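Local coordinates for protein beta-lactamase (Serratia marcescens, PDB 5GWA) that probably hydrolyses beta-lactam antibiotics as a class A extended-spectrum enzyme and is captured here with the inhibitor avibactam, at residues E261-I264 and A265-K269; K269-W272 and D273-K277; D59-K63 and E64-V68; N131-S134 and K135-V138. All coordinates share one frame; numbering follows the deposited sequence.

How the contacts relate
Following the chain from the N terminus, contact 3 comes first, where helix 49-63 ends and turns towards strand 71-74. Contact 4 follows at the end of helix 126-135, on the way to strand 141-142. Both close only a helix end, and they meet where D59 OD2 lies 3.4 Å from F132 CE1, which joins the two helices in the helical part of the enzyme. Contacts 1 and 2 run in series along the C-terminal helix 257-276, which packs on the five-stranded sheet; they share K269, their centres about 12 Å apart. No contact encloses another, and contact 1 lies about 37 Å, centre to centre, from contact 3.

Contact 1: E261-I264 and A265-K269; sequences EKII and AEICK. With NA (sodium ion), chain M.
Successive turns of the C-terminal helix 257-276, one of the helices that flank the five-stranded sheet of a class A beta-lactamase, meet here through two pairs of side chains four residues apart: I263 with I267 facing inward, K262 with E266 facing outward. The backbone bonds are those of a regular alpha helix, for example E266 N to K262 O at 2.8 Å and C268 N to I264 O at 2.9 Å. On the inner side the isoleucines lie alongside each other and point the same way. I263 CG2, the branch anti to its backbone N, touches I267 CD1 at 3.7 Å, and both side chains rest on V22 of strand 21-28; I264 reaches V248 and V250 of strand 243-253. On the outer side, K262 CD lies against E266 CG at 3.8 Å, the lysine bent at chi2 and chi3, the glutamate at chi2 (-81°). Their charged ends, K262 NZ and E266 OE2, stay 5.0 Å apart. No direct salt bridge forms; a water bridges the two, accepting from K262 NZ at 2.8 Å and donating to E266 OE2 at 3.2 Å. E261, just before K262, uses its carboxylate on other partners: OE2 binds a sodium ion at 2.7 Å and takes a hydrogen bond from R201 NE, while OE1 forms a salt bridge with K76 of the second subunit. The whole is typical of an amphipathic helix laid on a beta sheet, with aliphatic side chains on the strands and a water-bridged charged pair along its outer flank.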
loop_
_atom_site.group_PDB
_atom_site.type_symbol
_atom_site.label_atom_id
_atom_site.label_comp_id
_atom_site.label_asym_id
_atom_site.label_seq_id
_atom_site.Cartn_x
_atom_site.Cartn_y
_atom_site.Cartn_z
ATOM N N GLU A 261 0.056 18.405 4.666
ATOM C CA GLU A 261 -1.219 18.212 5.319
ATOM C C GLU A 261 -1.674 19.463 6.048
ATOM O O GLU A 261 -2.829 19.837 6.000
ATOM C CB GLU A 261 -1.194 17.010 6.269
ATOM C CG GLU A 261 -0.891 15.706 5.572
ATOM C CD GLU A 261 -1.319 14.496 6.387
ATOM O OE1 GLU A 261 -0.813 14.296 7.479
ATOM O OE2 GLU A 261 -2.186 13.729 5.945
ATOM N N LYS A 262 -0.737 20.118 6.730
ATOM C CA LYS A 262 -1.031 21.319 7.449
ATOM C C LYS A 262 -1.526 22.441 6.553
ATOM O O LYS A 262 -2.436 23.169 6.926
ATOM C CB LYS A 262 0.232 21.753 8.208
ATOM C CG LYS A 262 0.072 22.992 9.055
ATOM C CD LYS A 262 -0.764 22.726 10.291
ATOM C CE LYS A 262 0.083 22.206 11.443
ATOM N NZ LYS A 262 -0.750 21.734 12.590
ATOM N N ILE A 263 -1.026 22.495 5.311
ATOM C CA ILE A 263 -1.539 23.480 4.358
ATOM C C ILE A 263 -3.034 23.301 4.142
ATOM O O ILE A 263 -3.810 24.261 4.190
ATOM C CB ILE A 263 -0.804 23.411 3.017
ATOM C CG1 ILE A 263 0.611 24.015 3.151
ATOM C CG2 ILE A 263 -1.551 24.182 1.939
ATOM C CD1 ILE A 263 1.544 23.659 2.036
ATOM N N ILE A 264 -3.451 22.050 3.969
ATOM C CA ILE A 264 -4.881 21.777 3.794
ATOM C C ILE A 264 -5.679 22.160 5.031
ATOM O O ILE A 264 -6.726 22.824 4.937
ATOM C CB ILE A 264 -5.139 20.287 3.456
ATOM C CG1 ILE A 264 -4.342 19.884 2.202
ATOM C CG2 ILE A 264 -6.635 20.037 3.245
ATOM C CD1 ILE A 264 -4.366 18.411 1.869
ATOM N N ALA A 265 -5.154 21.779 6.194
ATOM C CA ALA A 265 -5.852 21.966 7.464
ATOM C C ALA A 265 -6.020 23.464 7.768
ATOM O O ALA A 265 -7.082 23.920 8.167
ATOM C CB ALA A 265 -5.090 21.258 8.587
ATOM N N GLU A 266 -4.956 24.227 7.507
ATOM C CA GLU A 266 -4.949 25.649 7.801
ATOM C C GLU A 266 -5.829 26.421 6.829
ATOM O O GLU A 266 -6.613 27.261 7.253
ATOM C CB GLU A 266 -3.545 26.212 7.770
ATOM C CG GLU A 266 -2.678 25.736 8.921
ATOM C CD GLU A 266 -2.910 26.503 10.215
ATOM O OE1 GLU A 266 -3.928 27.214 10.361
ATOM O OE2 GLU A 266 -2.047 26.357 11.110
ATOM N N ILE A 267 -5.795 26.057 5.550
ATOM C CA ILE A 267 -6.665 26.708 4.561
ATOM C C ILE A 267 -8.132 26.423 4.904
ATOM O O ILE A 267 -8.988 27.303 4.913
ATOM C CB ILE A 267 -6.320 26.304 3.107
ATOM C CG1 ILE A 267 -5.005 26.954 2.695
ATOM C CG2 ILE A 267 -7.423 26.716 2.144
ATOM C CD1 ILE A 267 -4.437 26.445 1.403
ATOM N N CYS A 268 -8.430 25.170 5.223
ATOM C CA CYS A 268 -9.780 24.828 5.615
ATOM C C CYS A 268 -10.252 25.590 6.860
ATOM O O CYS A 268 -11.355 26.084 6.892
ATOM C CB CYS A 268 -9.927 23.320 5.809
ATOM S SG CYS A 268 -11.680 22.873 6.042
ATOM N N LYS A 269 -9.384 25.677 7.864
ATOM C CA LYS A 269 -9.671 26.404 9.112
ATOM C C LYS A 269 -9.984 27.858 8.811
ATOM O O LYS A 269 -10.889 28.450 9.427
ATOM C CB LYS A 269 -8.442 26.272 10.029
ATOM C CG LYS A 269 -8.512 27.024 11.351
ATOM C CD LYS A 269 -9.651 26.584 12.232
ATOM C CE LYS A 269 -9.470 27.201 13.621
ATOM N NZ LYS A 269 -10.711 27.803 14.146
HETATM NA NA NA M . -3.971 13.150 7.919
HETATM O O HOH W 1 -1.249 24.375 13.484
#

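Contact 2: K269-W272 and D273-K277; sequences KSVW and DYLVK
K269 NZ and D273 OD1 form an i to i+4 salt bridge, 2.6 Å long, on the last turns of the C-terminal helix 257-276. The ammonium comes to OD1 on its syn side, the side of the other oxygen, and D273 OD2 is also close to K269 NZ, at 3.2 Å. The lysine starts with CG anti to the backbone N (chi1 177°) and bends at chi2 and chi4, so that it crosses the aspartate at a slant. The same OD1 lies at the edge of the W272 indole, in its plane and 3.6 Å from W272 CD1, with ring and carboxylate planes 60° apart. One face of the indole belongs to V276: its CG1 sits 3.8 Å from the centroid of the five-membered ring, 19° off the normal, a CH-pi contact. Next round the helix, V271 and L275 run side by side.

Beneath these side chains the ordinary helical bonds fix the spacing, D273 N to K269 O at 2.8 Å among them. Farther out, W272 packs against L206, T210 and P239 of the loops, and V271, W272 and L275 all reach F244 of strand 243-253, while helix 4-15 takes V271 at I11 and Y274 at L7. On the sheet-facing side the aliphatic pair closes with V271 CG1 3.8 Å from L275 CD1.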
loop_
_atom_site.group_PDB
_atom_site.type_symbol
_atom_site.label_atom_id
_atom_site.label_comp_id
_atom_site.label_asym_id
_atom_site.label_seq_id
_atom_site.Cartn_x
_atom_site.Cartn_y
_atom_site.Cartn_z
ATOM N N LYS A 269 -9.384 25.677 7.864
ATOM C CA LYS A 269 -9.671 26.404 9.112
ATOM C C LYS A 269 -9.984 27.858 8.811
ATOM O O LYS A 269 -10.889 28.450 9.427
ATOM C CB LYS A 269 -8.442 26.272 10.029
ATOM C CG LYS A 269 -8.512 27.024 11.351
ATOM C CD LYS A 269 -9.651 26.584 12.232
ATOM C CE LYS A 269 -9.470 27.201 13.621
ATOM N NZ LYS A 269 -10.711 27.803 14.146
ATOM N N SER A 270 -9.199 28.455 7.911
ATOM C CA SER A 270 -9.410 29.854 7.523
ATOM C C SER A 270 -10.805 30.009 6.936
ATOM O O SER A 270 -11.532 30.948 7.274
ATOM C CB SER A 270 -8.376 30.346 6.500
ATOM O OG SER A 270 -7.080 30.486 7.081
ATOM N N VAL A 271 -11.194 29.078 6.068
ATOM C CA VAL A 271 -12.493 29.161 5.420
ATOM C C VAL A 271 -13.610 28.950 6.441
ATOM O O VAL A 271 -14.601 29.668 6.450
ATOM C CB VAL A 271 -12.602 28.136 4.263
ATOM C CG1 VAL A 271 -13.995 28.088 3.691
ATOM C CG2 VAL A 271 -11.595 28.462 3.177
ATOM N N TRP A 272 -13.434 27.942 7.287
ATOM C CA TRP A 272 -14.364 27.650 8.373
ATOM C C TRP A 272 -14.552 28.885 9.262
ATOM O O TRP A 272 -15.684 29.299 9.507
ATOM C CB TRP A 272 -13.846 26.460 9.187
ATOM C CG TRP A 272 -14.591 26.196 10.448
ATOM C CD1 TRP A 272 -14.346 26.757 11.683
ATOM C CD2 TRP A 272 -15.683 25.298 10.634
ATOM N NE1 TRP A 272 -15.211 26.253 12.606
ATOM C CE2 TRP A 272 -16.111 25.433 11.972
ATOM C CE3 TRP A 272 -16.421 24.478 9.781
ATOM C CZ2 TRP A 272 -17.090 24.606 12.520
ATOM C CZ3 TRP A 272 -17.438 23.697 10.324
ATOM C CH2 TRP A 272 -17.793 23.808 11.670
ATOM N N ASP A 273 -13.446 29.479 9.704
ATOM C CA ASP A 273 -13.515 30.632 10.605
ATOM C C ASP A 273 -14.291 31.775 9.950
ATOM O O ASP A 273 -15.099 32.395 10.600
ATOM C CB ASP A 273 -12.109 31.110 11.015
ATOM C CG ASP A 273 -11.461 30.217 12.051
ATOM O OD1 ASP A 273 -12.161 29.390 12.690
ATOM O OD2 ASP A 273 -10.245 30.383 12.275
ATOM N N TYR A 274 -14.088 32.014 8.655
ATOM C CA TYR A 274 -14.825 33.042 7.918
ATOM C C TYR A 274 -16.321 32.744 7.839
ATOM O O TYR A 274 -17.186 33.612 8.117
ATOM C CB TYR A 274 -14.252 33.190 6.504
ATOM C CG TYR A 274 -15.004 34.205 5.677
ATOM C CD1 TYR A 274 -14.762 35.561 5.833
ATOM C CD2 TYR A 274 -16.049 33.815 4.846
ATOM C CE1 TYR A 274 -15.504 36.501 5.130
ATOM C CE2 TYR A 274 -16.786 34.742 4.139
ATOM C CZ TYR A 274 -16.516 36.085 4.295
ATOM O OH TYR A 274 -17.237 37.009 3.572
ATOM N N LEU A 275 -16.659 31.512 7.484
ATOM C CA LEU A 275 -18.055 31.174 7.304
ATOM C C LEU A 275 -18.830 31.094 8.637
ATOM O O LEU A 275 -20.023 31.291 8.630
ATOM C CB LEU A 275 -18.225 29.864 6.501
ATOM C CG LEU A 275 -17.682 29.918 5.081
ATOM C CD1 LEU A 275 -17.704 28.520 4.473
ATOM C CD2 LEU A 275 -18.479 30.869 4.212
ATOM N N VAL A 276 -18.198 30.711 9.740
ATOM C CA VAL A 276 -18.936 30.660 11.011
ATOM C C VAL A 276 -19.202 32.066 11.543
ATOM O O VAL A 276 -20.289 32.345 12.049
ATOM C CB VAL A 276 -18.272 29.776 12.088
ATOM C CG1 VAL A 276 -18.152 28.333 11.614
ATOM C CG2 VAL A 276 -16.941 30.335 12.537
ATOM N N LYS A 277 -18.213 32.943 11.378
ATOM C CA LYS A 277 -18.345 34.380 11.648
ATOM C C LYS A 277 -19.300 35.032 10.648
ATOM O O LYS A 277 -20.260 35.692 11.042
ATOM C CB LYS A 277 -16.960 35.041 11.561
ATOM C CG LYS A 277 -16.919 36.542 11.804
ATOM C CD LYS A 277 -15.549 37.107 11.439
ATOM C CE LYS A 277 -15.496 38.622 11.592
ATOM N NZ LYS A 277 -15.398 39.040 13.020
#

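Contact 3: D59-K63 and E64-V68; sequences DKLDK and ENISV
Two charged side chains, K60 and E64, one turn apart at the end of helix 49-63, cross at a slant: K60 NZ meets E64 OE2 at 2.8 Å, on the syn side but 28° out of the carboxylate plane. The lysine runs extended and bends only at chi4, which swings NZ over to the glutamate. K63 NZ makes a second salt bridge back along the helix, 2.8 Å from D59 OD1, whereas the carboxylate of D62 goes to S181 and S184.

Backbone bonds end the helix. N65, with positive phi (58°), lets the chain turn back: I66 N bonds to L61 O at 2.9 Å, and N65 N to D62 O at 3.2 Å, the latter from above the carbonyl plane.

Apolar contacts fill the inner side. I66 folds back over the helix at about a right angle to L61, bringing I66 CG2 to 3.6 Å from L61 CD2; the other methyl, L61 CD1, meets V68 CG2 at 3.8 Å. L61, I66 and V68 all lie on F100 of helix 100-109. The wide bond from I66 to L61 enclosing the shorter loop from N65 to D62, a residue in left-handed helical conformation, and the apolar L61-I66 pair are the signature of a Schellman motif.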
loop_
_atom_site.group_PDB
_atom_site.type_symbol
_atom_site.label_atom_id
_atom_site.label_comp_id
_atom_site.label_asym_id
_atom_site.label_seq_id
_atom_site.Cartn_x
_atom_site.Cartn_y
_atom_site.Cartn_z
ATOM N N ASP A 59 -24.579 5.036 -10.014
ATOM C CA ASP A 59 -25.527 5.343 -11.103
ATOM C C ASP A 59 -25.841 4.082 -11.892
ATOM O O ASP A 59 -27.002 3.855 -12.297
ATOM C CB ASP A 59 -24.998 6.421 -12.027
ATOM C CG ASP A 59 -25.932 6.704 -13.196
ATOM O OD1 ASP A 59 -26.979 7.336 -12.940
ATOM O OD2 ASP A 59 -25.527 6.474 -14.345
ATOM N N LYS A 60 -24.791 3.337 -12.242
ATOM C CA LYS A 60 -24.960 2.116 -13.011
ATOM C C LYS A 60 -25.824 1.147 -12.232
ATOM O O LYS A 60 -26.750 0.567 -12.792
ATOM C CB LYS A 60 -23.598 1.485 -13.336
ATOM C CG LYS A 60 -23.701 0.145 -14.065
ATOM C CD LYS A 60 -22.349 -0.235 -14.670
ATOM C CE LYS A 60 -22.383 -1.571 -15.394
ATOM N NZ LYS A 60 -22.906 -1.412 -16.774
ATOM N N LEU A 61 -25.568 0.978 -10.946
ATOM C CA LEU A 61 -26.367 0.082 -10.133
ATOM C C LEU A 61 -27.816 0.596 -10.083
ATOM O O LEU A 61 -28.765 -0.185 -10.160
ATOM C CB LEU A 61 -25.820 0.019 -8.735
ATOM C CG LEU A 61 -24.448 -0.620 -8.573
ATOM C CD1 LEU A 61 -24.085 -0.566 -7.112
ATOM C CD2 LEU A 61 -24.397 -2.066 -9.069
ATOM N N ASP A 62 -27.972 1.900 -9.884
ATOM C CA ASP A 62 -29.323 2.517 -9.844
ATOM C C ASP A 62 -30.030 2.191 -11.173
ATOM O O ASP A 62 -31.160 1.685 -11.177
ATOM C CB ASP A 62 -29.213 4.070 -9.703
ATOM C CG ASP A 62 -28.894 4.581 -8.255
ATOM O OD1 ASP A 62 -29.125 3.902 -7.246
ATOM O OD2 ASP A 62 -28.505 5.767 -8.149
ATOM N N LYS A 63 -29.432 2.562 -12.302
ATOM C CA LYS A 63 -30.139 2.517 -13.574
ATOM C C LYS A 63 -30.471 1.096 -13.958
ATOM O O LYS A 63 -31.512 0.830 -14.571
ATOM C CB LYS A 63 -29.339 3.144 -14.706
ATOM C CG LYS A 63 -29.122 4.657 -14.577
ATOM C CD LYS A 63 -30.402 5.486 -14.662
ATOM C CE LYS A 63 -30.275 6.848 -13.977
ATOM N NZ LYS A 63 -29.213 7.692 -14.587
ATOM N N GLU A 64 -29.529 0.197 -13.713
ATOM C CA GLU A 64 -29.692 -1.171 -14.182
ATOM C C GLU A 64 -30.392 -2.019 -13.132
ATOM O O GLU A 64 -30.514 -3.238 -13.300
ATOM C CB GLU A 64 -28.329 -1.756 -14.625
ATOM C CG GLU A 64 -27.775 -1.113 -15.894
ATOM C CD GLU A 64 -26.392 -1.622 -16.309
ATOM O OE1 GLU A 64 -26.072 -2.809 -16.079
ATOM O OE2 GLU A 64 -25.666 -0.872 -16.975
ATOM N N ASN A 65 -30.895 -1.383 -12.068
ATOM C CA ASN A 65 -31.647 -2.063 -11.030
ATOM C C ASN A 65 -30.844 -3.189 -10.374
ATOM O O ASN A 65 -31.397 -4.198 -9.946
ATOM C CB ASN A 65 -32.982 -2.576 -11.603
ATOM C CG ASN A 65 -33.769 -1.480 -12.305
ATOM O OD1 ASN A 65 -34.222 -0.532 -11.668
ATOM N ND2 ASN A 65 -33.891 -1.581 -13.626
ATOM N N ILE A 66 -29.547 -2.945 -10.166
ATOM C CA ILE A 66 -28.682 -3.891 -9.466
ATOM C C ILE A 66 -28.492 -3.456 -8.032
ATOM O O ILE A 66 -28.053 -2.304 -7.765
ATOM C CB ILE A 66 -27.305 -3.913 -10.104
ATOM C CG1 ILE A 66 -27.406 -4.112 -11.617
ATOM C CG2 ILE A 66 -26.448 -4.965 -9.433
ATOM C CD1 ILE A 66 -26.149 -3.783 -12.372
ATOM N N SER A 67 -28.863 -4.318 -7.106
ATOM C CA SER A 67 -28.778 -4.049 -5.702
ATOM C C SER A 67 -27.324 -3.981 -5.257
ATOM O O SER A 67 -26.513 -4.773 -5.717
ATOM C CB SER A 67 -29.453 -5.126 -4.866
ATOM O OG SER A 67 -29.105 -4.983 -3.502
ATOM N N VAL A 68 -27.042 -3.078 -4.333
ATOM C CA VAL A 68 -25.680 -2.877 -3.831
ATOM C C VAL A 68 -25.222 -4.050 -2.965
ATOM O O VAL A 68 -24.036 -4.172 -2.606
ATOM C CB VAL A 68 -25.595 -1.521 -3.071
ATOM C CG1 VAL A 68 -25.903 -1.689 -1.592
ATOM C CG2 VAL A 68 -24.269 -0.846 -3.300
#

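Contact 4: N131-S134 and K135-V138; sequences NFIS and KLGV. With NA (sodium ion), chain V.
With CG anti to its backbone N (chi1 172°), F132 carries its ring off helix 126-135 so that the edge atom CE2 comes near the next turn, while L136 sends CG beside its own N (chi1 -64°); the two side chains then cross, and F132 CE2 comes to 3.9 Å from L136 CD1. The same leucine methyl is 4.2 Å from I133 CD1, so L136 closes over the apolar side of the last turn. Here the helix is unwinding. K135 N still bonds to N131 O at 2.9 Å, but L136 N divides its hydrogen between I133 O, at 3.0 Å, and a weak, bent bond to F132 O. G137 N donates to S134 O, approaching from well above its carbonyl plane. This is a helix C-terminus that tightens to i to i+3 bonds and ends on a glycine of positive phi (88°), where a CB would be jammed against the carbonyl O of L136. V138 N beyond it is buried with no partner in the model.

The turn carries a sodium ion. V138 O binds it at 2.7 Å together with two waters, one of which is hydrogen-bonded to S134 OG at 3.0 Å, so the serine belongs to the second shell.

Outside the turn, F132 packs against L55, A56 and D59 of helix 49-63, and I133 against H52 of the same helix. I133 and L136 share L170 of helix 164-175, V138 lies against A166 and K173 there, and the chain continues towards strand 141-142.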
loop_
_atom_site.group_PDB
_atom_site.type_symbol
_atom_site.label_atom_id
_atom_site.label_comp_id
_atom_site.label_asym_id
_atom_site.label_seq_id
_atom_site.Cartn_x
_atom_site.Cartn_y
_atom_site.Cartn_z
ATOM N N ASN A 131 -16.519 10.077 -19.219
ATOM C CA ASN A 131 -17.705 10.567 -19.934
ATOM C C ASN A 131 -18.884 10.852 -19.009
ATOM O O ASN A 131 -19.601 11.830 -19.190
ATOM C CB ASN A 131 -18.118 9.555 -20.999
ATOM C CG ASN A 131 -17.152 9.508 -22.149
ATOM O OD1 ASN A 131 -16.400 10.442 -22.366
ATOM N ND2 ASN A 131 -17.263 8.469 -22.981
ATOM N N PHE A 132 -19.117 9.971 -18.057
ATOM C CA PHE A 132 -20.202 10.121 -17.114
ATOM C C PHE A 132 -20.103 11.471 -16.435
ATOM O O PHE A 132 -21.078 12.203 -16.273
ATOM C CB PHE A 132 -20.182 8.983 -16.092
ATOM C CG PHE A 132 -21.155 9.154 -14.982
ATOM C CD1 PHE A 132 -22.494 8.923 -15.179
ATOM C CD2 PHE A 132 -20.754 9.718 -13.781
ATOM C CE1 PHE A 132 -23.406 9.174 -14.183
ATOM C CE2 PHE A 132 -21.639 9.846 -12.741
ATOM C CZ PHE A 132 -22.966 9.578 -12.935
ATOM N N ILE A 133 -18.907 11.767 -15.949
ATOM C CA ILE A 133 -18.689 13.015 -15.253
ATOM C C ILE A 133 -18.897 14.205 -16.186
ATOM O O ILE A 133 -19.607 15.157 -15.818
ATOM C CB ILE A 133 -17.266 13.057 -14.648
ATOM C CG1 ILE A 133 -17.142 12.005 -13.534
ATOM C CG2 ILE A 133 -16.962 14.445 -14.071
ATOM C CD1 ILE A 133 -18.086 12.120 -12.367
ATOM N N SER A 134 -18.284 14.158 -17.364
ATOM C CA SER A 134 -18.439 15.209 -18.355
ATOM C C SER A 134 -19.922 15.486 -18.622
ATOM O O SER A 134 -20.351 16.657 -18.726
ATOM C CB SER A 134 -17.744 14.842 -19.659
ATOM O OG SER A 134 -17.942 15.890 -20.599
ATOM N N LYS A 135 -20.710 14.425 -18.691
ATOM C CA LYS A 135 -22.136 14.587 -19.044
ATOM C C LYS A 135 -23.028 15.080 -17.922
ATOM O O LYS A 135 -24.165 15.532 -18.169
ATOM C CB LYS A 135 -22.686 13.282 -19.602
ATOM C CG LYS A 135 -22.037 12.884 -20.904
ATOM C CD LYS A 135 -22.755 13.549 -22.075
ATOM C CE LYS A 135 -22.058 13.253 -23.387
ATOM N NZ LYS A 135 -22.761 13.939 -24.511
ATOM N N LEU A 136 -22.477 15.167 -16.716
ATOM C CA LEU A 136 -23.159 15.863 -15.634
ATOM C C LEU A 136 -23.120 17.389 -15.826
ATOM O O LEU A 136 -23.750 18.119 -15.053
ATOM C CB LEU A 136 -22.551 15.467 -14.284
ATOM C CG LEU A 136 -22.717 14.000 -13.891
ATOM C CD1 LEU A 136 -22.001 13.720 -12.577
ATOM C CD2 LEU A 136 -24.172 13.581 -13.778
ATOM N N GLY A 137 -22.334 17.851 -16.805
ATOM C CA GLY A 137 -22.103 19.260 -17.060
ATOM C C GLY A 137 -20.958 19.879 -16.285
ATOM O O GLY A 137 -21.026 21.049 -15.926
ATOM N N VAL A 138 -20.002 19.051 -15.869
ATOM C CA VAL A 138 -18.796 19.548 -15.188
ATOM C C VAL A 138 -17.585 19.372 -16.082
ATOM O O VAL A 138 -17.095 18.237 -16.282
ATOM C CB VAL A 138 -18.532 18.836 -13.845
ATOM C CG1 VAL A 138 -17.334 19.462 -13.124
ATOM C CG2 VAL A 138 -19.769 18.876 -12.977
HETATM NA NA NA V . -15.015 17.033 -17.459
HETATM O O HOH W 2 -15.631 17.769 -20.013
HETATM O O HOH W 3 -14.788 14.259 -17.147
#